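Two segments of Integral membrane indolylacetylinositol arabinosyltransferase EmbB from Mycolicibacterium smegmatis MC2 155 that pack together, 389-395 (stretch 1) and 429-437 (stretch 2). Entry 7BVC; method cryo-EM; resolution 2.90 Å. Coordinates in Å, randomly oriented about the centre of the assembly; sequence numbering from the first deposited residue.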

# COMPACT_ATOMS: atom_id res chain seq x y z
N ARG B 389 14.75 -20.26 1.43
CA ARG B 389 15.29 -18.92 1.64
C ARG B 389 16.42 -18.98 2.66
O ARG B 389 16.30 -19.66 3.69
CB ARG B 389 14.20 -17.97 2.13
CG ARG B 389 13.26 -17.49 1.04
CD ARG B 389 13.94 -16.49 0.13
NE ARG B 389 14.26 -15.25 0.83
CZ ARG B 389 13.60 -14.11 0.66
NH1 ARG B 389 12.58 -14.05 -0.18
NH2 ARG B 389 13.96 -13.03 1.33
N PRO B 390 17.54 -18.29 2.42
CA PRO B 390 18.71 -18.38 3.29
C PRO B 390 18.67 -17.42 4.47
O PRO B 390 19.58 -16.61 4.67
CB PRO B 390 19.86 -18.06 2.34
CG PRO B 390 19.26 -17.08 1.39
CD PRO B 390 17.80 -17.43 1.25
N GLU B 391 17.61 -17.49 5.27
CA GLU B 391 17.52 -16.68 6.48
C GLU B 391 18.04 -17.42 7.71
O GLU B 391 18.68 -16.80 8.57
CB GLU B 391 16.07 -16.25 6.73
CG GLU B 391 15.40 -15.61 5.53
CD GLU B 391 16.01 -14.27 5.16
OE1 GLU B 391 16.56 -13.60 6.06
OE2 GLU B 391 15.94 -13.89 3.97
N GLY B 392 17.79 -18.73 7.80
CA GLY B 392 18.33 -19.49 8.91
C GLY B 392 19.84 -19.55 8.89
O GLY B 392 20.49 -19.52 9.93
N GLN B 393 20.43 -19.63 7.69
CA GLN B 393 21.88 -19.64 7.58
C GLN B 393 22.48 -18.32 8.05
O GLN B 393 23.50 -18.31 8.75
CB GLN B 393 22.29 -19.93 6.14
CG GLN B 393 22.18 -21.39 5.74
CD GLN B 393 20.75 -21.81 5.47
OE1 GLN B 393 20.19 -22.64 6.19
NE2 GLN B 393 20.14 -21.24 4.44
N ILE B 394 21.85 -17.20 7.69
CA ILE B 394 22.36 -15.91 8.12
C ILE B 394 22.19 -15.73 9.63
O ILE B 394 23.06 -15.18 10.31
CB ILE B 394 21.68 -14.77 7.33
CG1 ILE B 394 22.02 -14.89 5.85
CG2 ILE B 394 22.13 -13.42 7.86
CD1 ILE B 394 21.29 -13.91 4.98
N ALA B 395 21.07 -16.20 10.18
CA ALA B 395 20.88 -16.15 11.62
C ALA B 395 21.93 -16.98 12.34
O ALA B 395 22.50 -16.54 13.36
CB ALA B 395 19.47 -16.62 11.99
N GLY B 429 28.39 -12.59 2.48
CA GLY B 429 28.47 -12.97 1.09
C GLY B 429 27.34 -13.88 0.62
O GLY B 429 27.35 -14.34 -0.53
N ILE B 430 26.37 -14.14 1.49
CA ILE B 430 25.23 -14.97 1.13
C ILE B 430 24.12 -14.15 0.48
O ILE B 430 23.65 -14.47 -0.61
CB ILE B 430 24.70 -15.73 2.37
CG1 ILE B 430 25.73 -16.75 2.86
CG2 ILE B 430 23.39 -16.42 2.05
CD1 ILE B 430 25.26 -17.55 4.05
N GLN B 431 23.70 -13.09 1.15
CA GLN B 431 22.63 -12.22 0.67
C GLN B 431 22.94 -10.80 1.12
O GLN B 431 23.67 -10.60 2.09
CB GLN B 431 21.27 -12.66 1.20
CG GLN B 431 20.66 -13.84 0.46
CD GLN B 431 19.86 -13.41 -0.74
OE1 GLN B 431 18.66 -13.15 -0.64
NE2 GLN B 431 20.51 -13.34 -1.89
N PRO B 432 22.40 -9.79 0.42
CA PRO B 432 22.62 -8.41 0.87
C PRO B 432 22.05 -8.14 2.25
O PRO B 432 22.48 -7.18 2.90
CB PRO B 432 21.91 -7.57 -0.20
CG PRO B 432 20.94 -8.50 -0.84
CD PRO B 432 21.59 -9.85 -0.81
N THR B 433 21.11 -8.95 2.73
CA THR B 433 20.57 -8.82 4.07
C THR B 433 21.48 -9.42 5.13
O THR B 433 21.09 -9.48 6.30
CB THR B 433 19.19 -9.47 4.15
OG1 THR B 433 18.59 -9.17 5.41
CG2 THR B 433 19.29 -10.97 3.99
N GLY B 434 22.68 -9.87 4.76
CA GLY B 434 23.65 -10.39 5.68
C GLY B 434 24.43 -9.35 6.46
O GLY B 434 25.36 -9.70 7.19
N LEU B 435 24.07 -8.08 6.32
CA LEU B 435 24.74 -7.02 7.06
C LEU B 435 24.46 -7.08 8.56
O LEU B 435 25.05 -6.32 9.32
CB LEU B 435 24.32 -5.65 6.52
CG LEU B 435 25.21 -5.03 5.44
CD1 LEU B 435 24.51 -3.86 4.78
CD2 LEU B 435 26.54 -4.60 6.03
N ILE B 436 23.56 -7.96 8.99
CA ILE B 436 23.19 -8.06 10.40
C ILE B 436 24.30 -8.74 11.18
O ILE B 436 24.22 -8.85 12.41
CB ILE B 436 21.86 -8.83 10.56
CG1 ILE B 436 22.10 -10.33 10.41
CG2 ILE B 436 20.84 -8.34 9.55
CD1 ILE B 436 21.03 -11.18 11.06
N ALA B 437 25.34 -9.19 10.49
CA ALA B 437 26.44 -9.89 11.14
C ALA B 437 27.56 -8.95 11.58
O ALA B 437 28.28 -9.28 12.53
CB ALA B 437 27.02 -10.95 10.21

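The contact is a helical segment of stretch 1 laid against stretch 2, and it is held by shape and apolar surface alone: no hydrogen bond crosses between the stretches, although 382 Å² is buried, both sides summed. The nearest CA atoms across the stretches are those of Ile-394 and Gly-434, 6.2 Å apart.

Apolar packing centres on Ile-394, which has the largest covered area of any residue here. Its CA-to-CB bond points toward stretch 2, and its side chain takes the m, t rotamer. CD1 of Ile-394 lies 3.7 Å from CG2 of Thr-433 and 4.0 Å from CB of Gln-431, and CG2 of Ile-394 sits 4.0 Å from both CA of Gly-434 and CG1 of Ile-436. CG1 of Ile-394 also approaches CG2 of Ile-430 at 4.3 Å. One branched residue thus meets five residues of stretch 2, several of them contributing carbon from otherwise polar or glycine positions.

A second apolar patch forms at Pro-390. The CA-to-CB bond of Pro-390 points toward stretch 2, and ring atoms CB and CG make the contacts: CB of Pro-390 is 3.9 Å from CG2 of Ile-430, and CG of Pro-390 is 3.6 Å from CG of Gln-431. The same Ile-430 methyl therefore meets both Pro-390 and Ile-394, linking the two patches, while CD1 of Ile-430 lies 4.3 Å from CB of Gln-393. For Gln-431, the closest contacts are through CB and CG; a long polar residue can offer hydrocarbon surface near its backbone.

No polar bond crosses the contact. The salt bridge between Arg-389 NH2 and Glu-391 OE2 lies within stretch 1 and spans 3.4 Å, and its hydrogen bond is weak; it pairs opposite charges beside the apolar contact. NH1 of Arg-389 is hydrogen-bonded elsewhere in the structure. The other carboxylate oxygen, OE1 of Glu-391, is 4.3 Å from CG2 of Thr-433, a loose van der Waals approach.

Backbone bonds also lie within each stretch. In the helix, Ala-395 N donates to Glu-391 O at 2.9 Å. In stretch 2, Gly-434 N donates to Gln-431 O at 2.9 Å, closing a turn whose residues Gln-431, Thr-433 and Gly-434 all contact Ile-394. Glycine suits this turn: a CB at Gly-434 would lie only 3.1 Å from Gln-431 O, crowding stretch 2 itself rather than the helix. The rule to read here is economical: one well-placed isoleucine, a proline four residues earlier, and Ile-430 meeting both, in a stretch that closes its own turn.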